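Local coordinates for fatty acid-binding protein TM_1468 (Thermotoga maritima, PDB 1MGP) that binds long-chain fatty acids such as palmitate and may take part in lipid transport or fatty acid metabolism, at residues A[64-68]-A[69-73]; A[218-222]-A[223-227]. All coordinates share one frame; numbering follows the deposited sequence.

Contact 1 (A[64-68]-A[69-73])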
loop_
_atom_site.group_PDB
_atom_site.type_symbol
_atom_site.label_atom_id
_atom_site.label_comp_id
_atom_site.label_asym_id
_atom_site.label_seq_id
_atom_site.Cartn_x
_atom_site.Cartn_y
_atom_site.Cartn_z
ATOM N N PRO A 64 1.193 13.416 10.995
ATOM C CA PRO A 64 1.780 12.728 9.847
ATOM C C PRO A 64 1.754 11.213 10.031
ATOM O O PRO A 64 1.877 10.703 11.151
ATOM C CB PRO A 64 3.199 13.287 9.804
ATOM C CG PRO A 64 3.511 13.501 11.261
ATOM C CD PRO A 64 2.226 14.127 11.772
ATOM N N ASP A 65 1.575 10.506 8.922
ATOM C CA ASP A 65 1.543 9.050 8.913
ATOM C C ASP A 65 2.972 8.578 8.614
ATOM O O ASP A 65 3.328 8.316 7.466
ATOM C CB ASP A 65 0.564 8.582 7.826
ATOM C CG ASP A 65 0.437 7.067 7.739
ATOM O OD1 ASP A 65 0.912 6.352 8.646
ATOM O OD2 ASP A 65 -0.160 6.592 6.747
ATOM N N GLU A 66 3.796 8.498 9.655
ATOM C CA GLU A 66 5.186 8.068 9.506
ATOM C C GLU A 66 5.305 6.562 9.698
ATOM O O GLU A 66 4.569 5.976 10.493
ATOM C CB GLU A 66 6.065 8.794 10.531
ATOM C CG GLU A 66 6.107 10.303 10.341
ATOM C CD GLU A 66 7.141 10.745 9.315
ATOM O OE1 GLU A 66 7.415 9.983 8.361
ATOM O OE2 GLU A 66 7.674 11.868 9.457
ATOM N N ARG A 67 6.221 5.931 8.964
ATOM C CA ARG A 67 6.421 4.490 9.088
ATOM C C ARG A 67 7.320 4.185 10.286
ATOM O O ARG A 67 8.508 3.889 10.130
ATOM C CB ARG A 67 7.051 3.902 7.812
ATOM C CG ARG A 67 6.174 3.956 6.564
ATOM C CD ARG A 67 4.842 3.219 6.756
ATOM N NE ARG A 67 4.988 1.768 6.891
ATOM C CZ ARG A 67 4.024 0.969 7.340
ATOM N NH1 ARG A 67 2.858 1.484 7.699
ATOM N NH2 ARG A 67 4.216 -0.347 7.420
ATOM N N GLU A 68 6.744 4.281 11.482
ATOM C CA GLU A 68 7.451 4.001 12.732
ATOM C C GLU A 68 6.572 2.999 13.472
ATOM O O GLU A 68 5.390 3.261 13.713
ATOM C CB GLU A 68 7.598 5.278 13.561
ATOM C CG GLU A 68 8.224 6.429 12.794
ATOM C CD GLU A 68 9.722 6.295 12.657
ATOM O OE1 GLU A 68 10.217 5.149 12.599
ATOM O OE2 GLU A 68 10.407 7.340 12.597
ATOM N N PRO A 69 7.139 1.840 13.851
ATOM C CA PRO A 69 6.400 0.790 14.558
ATOM C C PRO A 69 5.609 1.265 15.767
ATOM O O PRO A 69 4.393 1.089 15.836
ATOM C CB PRO A 69 7.494 -0.206 14.953
ATOM C CG PRO A 69 8.552 0.013 13.928
ATOM C CD PRO A 69 8.573 1.507 13.780
ATOM N N GLU A 70 6.311 1.866 16.721
ATOM C CA GLU A 70 5.679 2.335 17.944
ATOM C C GLU A 70 4.627 3.414 17.715
ATOM O O GLU A 70 3.602 3.441 18.398
ATOM C CB GLU A 70 6.747 2.828 18.934
ATOM C CG GLU A 70 7.536 4.071 18.515
ATOM C CD GLU A 70 8.342 3.882 17.238
ATOM O OE1 GLU A 70 8.941 2.800 17.051
ATOM O OE2 GLU A 70 8.389 4.832 16.426
ATOM N N GLU A 71 4.868 4.295 16.750
ATOM C CA GLU A 71 3.916 5.360 16.458
ATOM C C GLU A 71 2.624 4.815 15.865
ATOM O O GLU A 71 1.533 5.274 16.200
ATOM C CB GLU A 71 4.541 6.382 15.508
ATOM C CG GLU A 71 5.534 7.302 16.197
ATOM C CD GLU A 71 6.162 8.305 15.252
ATOM O OE1 GLU A 71 5.415 8.950 14.486
ATOM O OE2 GLU A 71 7.402 8.453 15.285
ATOM N N ILE A 72 2.749 3.837 14.977
ATOM C CA ILE A 72 1.575 3.234 14.365
ATOM C C ILE A 72 0.801 2.498 15.454
ATOM O O ILE A 72 -0.428 2.584 15.524
ATOM C CB ILE A 72 1.988 2.272 13.229
ATOM C CG1 ILE A 72 2.564 3.093 12.067
ATOM C CG2 ILE A 72 0.794 1.434 12.777
ATOM C CD1 ILE A 72 3.123 2.272 10.923
HETATM N N MSE A 73 1.521 1.790 16.319
HETATM C CA MSE A 73 0.870 1.069 17.407
HETATM C C MSE A 73 0.125 2.034 18.333
HETATM O O MSE A 73 -0.954 1.717 18.826
HETATM C CB MSE A 73 1.897 0.267 18.211
HETATM C CG MSE A 73 2.395 -0.988 17.502
HETATM SE SE MSE A 73 3.486 -2.086 18.669
HETATM C CE MSE A 73 2.297 -2.184 20.180
HETATM O O HOH W 1 8.719 10.041 13.076
#

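Contact 2 (A[218-222]-A[223-227]). With PLM (palmitic acid), chain B.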
loop_
_atom_site.group_PDB
_atom_site.type_symbol
_atom_site.label_atom_id
_atom_site.label_comp_id
_atom_site.label_asym_id
_atom_site.label_seq_id
_atom_site.Cartn_x
_atom_site.Cartn_y
_atom_site.Cartn_z
ATOM N N LEU A 218 -13.038 -7.152 -0.116
ATOM C CA LEU A 218 -12.869 -6.260 -1.254
ATOM C C LEU A 218 -11.565 -6.519 -1.979
ATOM O O LEU A 218 -10.686 -7.217 -1.483
ATOM C CB LEU A 218 -12.864 -4.800 -0.800
ATOM C CG LEU A 218 -14.029 -4.221 0.002
ATOM C CD1 LEU A 218 -13.799 -4.435 1.496
ATOM C CD2 LEU A 218 -14.129 -2.739 -0.300
ATOM N N HIS A 219 -11.451 -5.947 -3.170
ATOM C CA HIS A 219 -10.225 -6.044 -3.940
ATOM C C HIS A 219 -10.159 -4.775 -4.770
ATOM O O HIS A 219 -11.175 -4.123 -4.999
ATOM C CB HIS A 219 -10.204 -7.288 -4.832
ATOM C CG HIS A 219 -11.157 -7.236 -5.982
ATOM N ND1 HIS A 219 -10.790 -7.588 -7.264
ATOM C CD2 HIS A 219 -12.470 -6.909 -6.042
ATOM C CE1 HIS A 219 -11.836 -7.483 -8.063
ATOM N NE2 HIS A 219 -12.868 -7.073 -7.348
ATOM N N ILE A 220 -8.962 -4.397 -5.192
ATOM C CA ILE A 220 -8.827 -3.192 -5.986
ATOM C C ILE A 220 -8.812 -3.567 -7.454
ATOM O O ILE A 220 -8.020 -4.402 -7.880
ATOM C CB ILE A 220 -7.528 -2.435 -5.650
ATOM C CG1 ILE A 220 -7.501 -2.101 -4.154
ATOM C CG2 ILE A 220 -7.446 -1.161 -6.496
ATOM C CD1 ILE A 220 -6.279 -1.291 -3.713
ATOM N N GLU A 221 -9.704 -2.956 -8.220
ATOM C CA GLU A 221 -9.785 -3.234 -9.644
ATOM C C GLU A 221 -9.793 -1.915 -10.391
ATOM O O GLU A 221 -10.640 -1.056 -10.146
ATOM C CB GLU A 221 -11.057 -4.022 -9.955
ATOM C CG GLU A 221 -11.129 -4.522 -11.379
ATOM C CD GLU A 221 -12.227 -5.543 -11.565
ATOM O OE1 GLU A 221 -13.414 -5.179 -11.400
ATOM O OE2 GLU A 221 -11.900 -6.710 -11.866
ATOM N N ASN A 222 -8.835 -1.753 -11.296
ATOM C CA ASN A 222 -8.727 -0.526 -12.067
ATOM C C ASN A 222 -8.646 0.674 -11.123
ATOM O O ASN A 222 -9.259 1.713 -11.367
ATOM C CB ASN A 222 -9.927 -0.394 -13.009
ATOM C CG ASN A 222 -9.957 -1.486 -14.066
ATOM O OD1 ASN A 222 -10.887 -1.566 -14.873
ATOM N ND2 ASN A 222 -8.932 -2.332 -14.071
ATOM N N GLY A 223 -7.899 0.507 -10.034
ATOM C CA GLY A 223 -7.713 1.585 -9.072
ATOM C C GLY A 223 -8.863 1.929 -8.140
ATOM O O GLY A 223 -8.774 2.908 -7.399
ATOM N N GLU A 224 -9.938 1.145 -8.165
ATOM C CA GLU A 224 -11.091 1.413 -7.301
ATOM C C GLU A 224 -11.350 0.267 -6.328
ATOM O O GLU A 224 -11.049 -0.887 -6.628
ATOM C CB GLU A 224 -12.351 1.640 -8.143
ATOM C CG GLU A 224 -12.258 2.808 -9.105
ATOM C CD GLU A 224 -13.571 3.071 -9.820
ATOM O OE1 GLU A 224 -14.092 2.139 -10.474
ATOM O OE2 GLU A 224 -14.081 4.210 -9.726
ATOM N N LEU A 225 -11.915 0.596 -5.168
ATOM C CA LEU A 225 -12.223 -0.403 -4.151
ATOM C C LEU A 225 -13.523 -1.116 -4.513
ATOM O O LEU A 225 -14.584 -0.496 -4.574
ATOM C CB LEU A 225 -12.364 0.262 -2.782
ATOM C CG LEU A 225 -11.138 1.029 -2.282
ATOM C CD1 LEU A 225 -11.431 1.596 -0.901
ATOM C CD2 LEU A 225 -9.926 0.101 -2.244
ATOM N N ILE A 226 -13.440 -2.422 -4.739
ATOM C CA ILE A 226 -14.614 -3.191 -5.120
ATOM C C ILE A 226 -15.060 -4.239 -4.107
ATOM O O ILE A 226 -14.419 -5.279 -3.958
ATOM C CB ILE A 226 -14.384 -3.927 -6.459
ATOM C CG1 ILE A 226 -13.915 -2.944 -7.539
ATOM C CG2 ILE A 226 -15.667 -4.650 -6.874
ATOM C CD1 ILE A 226 -14.854 -1.771 -7.774
ATOM N N PRO A 227 -16.166 -3.977 -3.393
ATOM C CA PRO A 227 -16.655 -4.954 -2.414
ATOM C C PRO A 227 -17.214 -6.104 -3.244
ATOM O O PRO A 227 -18.040 -5.873 -4.128
ATOM C CB PRO A 227 -17.769 -4.196 -1.692
ATOM C CG PRO A 227 -17.390 -2.757 -1.864
ATOM C CD PRO A 227 -16.905 -2.710 -3.284
HETATM C C1 PLM B . -6.147 10.996 0.944
HETATM O O1 PLM B . -5.799 11.533 -0.127
HETATM O O2 PLM B . -6.716 11.627 1.860
HETATM C C2 PLM B . -5.864 9.510 1.139
HETATM C C3 PLM B . -7.059 8.611 0.820
HETATM C C4 PLM B . -6.692 7.154 1.047
HETATM C C5 PLM B . -7.847 6.225 0.741
HETATM C C6 PLM B . -7.582 4.817 1.216
HETATM C C7 PLM B . -8.762 3.902 0.935
HETATM C C8 PLM B . -8.588 2.564 1.628
HETATM C C9 PLM B . -7.956 1.540 0.699
HETATM C CA PLM B . -7.364 0.389 1.483
HETATM C CB PLM B . -6.820 -0.680 0.562
HETATM C CC PLM B . -6.224 -1.816 1.373
HETATM C CD PLM B . -5.661 -2.917 0.476
HETATM C CE PLM B . -5.056 -4.051 1.319
HETATM C CF PLM B . -4.448 -5.163 0.461
HETATM C CG PLM B . -2.973 -4.913 0.163
#

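Contact 1 (A[64-68]-A[69-73])
E68 and I72 meet at the first turn of helix 69-81, where E68 holds the N-cap position and P69 opens the helix, a worked example of how a loop is converted into a helix. The backbone bond that begins the helix runs from I72 N to E68 O at 3.0 Å and is nearly straight, with 161° at the hydrogen.

I72 packs its aliphatic chain against polar groups: CG1 lies 3.3 Å from E68 O, and CD1 lies over one face of the R67 guanidinium, 3.3 Å from R67 NH1. R67 reaches that place because it is bent at both chi2 and chi3, its backbone forming the centre of an inverse gamma turn. The polar end of R67 is held elsewhere, chiefly by V38 O and P288 O, while F40 packs against both R67 and I72.

Acidic side chains gather on the more exposed side. E68 and E71 lie alongside each other and point the same way, their carboxylate planes 47° apart, with E71 OE2 against E68 CG at 3.3 Å. E70 turns back toward the loop: its CG stands between its own N and carbonyl carbon (chi1 66°), and a further bend at chi2 sets OE2 beside E68 CB. The mutual repulsion would tend to raise their pKa values, partly offset, probably, by the N-terminal end of the helix. One water bridges E68 and E71 and probably softens their repulsion, donating to E68 OE2 at 3.2 Å and to E71 OE2 at 3.0 Å.

Contact 2 (A[218-222]-A[223-227])
L218 crosses P227 in the hairpin of strands 214-221 and 224-232, four residues before the two-residue turn, a compact case of alternate residues serving opposite faces of a sheet. Its CD2 rests 3.6 Å from P227 CG in a non-hydrogen-bonded pair, and its CA lies near I226 O in a CA-H...O contact.

H219 comes next, in a hydrogen-bonded pair with I226. I226 N gives a 2.8 Å bond nearly head-on to H219 O, whereas H219 N approaches I226 O from above the carbonyl plane. With chi1 at 70°, the imidazole folds back across the partner strand, so that CD2 presents the ring edge to I226 O, 3.3 Å away, and also borders I226 CB. Y228 meets this ring with its plane almost perpendicular.

I220 returns to the face of L218. It lies side by side with L225, CG1 to CD2 3.8 Å, and the CD2 of L225 in turn meets C9 of the palmitic acid at 3.8 Å.

E221 closes the hairpin: E221 N bonds E224 O in the carbonyl plane at 2.9 Å, and E224 N returns to E221 O at 3.0 Å, well above the plane of the E221 carbonyl. Between them N222 and G223, both with positive phi, form the type I' turn, and S117 OG hydrogen-bonds to G223 O.

The chemistry thus divides by face. H219, E221, E224 and I226 make a mixed polar and apolar surface, while L218, I220, L225 and P227 are apolar; through L225 that second face offers the middle of the fatty acid chain dispersion contacts, in contrast to the hydroxyls of S121 and T88 that bond the ligand.

How the contacts relate
Followed from the N terminus, the two contacts come in series, neither nested nor crossed. Contact 1 closes first, at the short loop that leads from strand 62-64 into helix 69-81, and so joins an edge of the sheet containing strands 28-33 and 48-56 to a helix. Later, contact 2 closes the tight turn between strands 214-221 and 224-232, the latter an outermost strand of the second sheet. The centres of contacts 1 and 2 lie about 26 Å apart on opposite sides of the chain's centre, their nearest atoms about 14 Å apart. Palmitic acid lies between the two regions: contact 2 touches its chain directly, whereas the R67 side chain of contact 1 stays about 11 Å away.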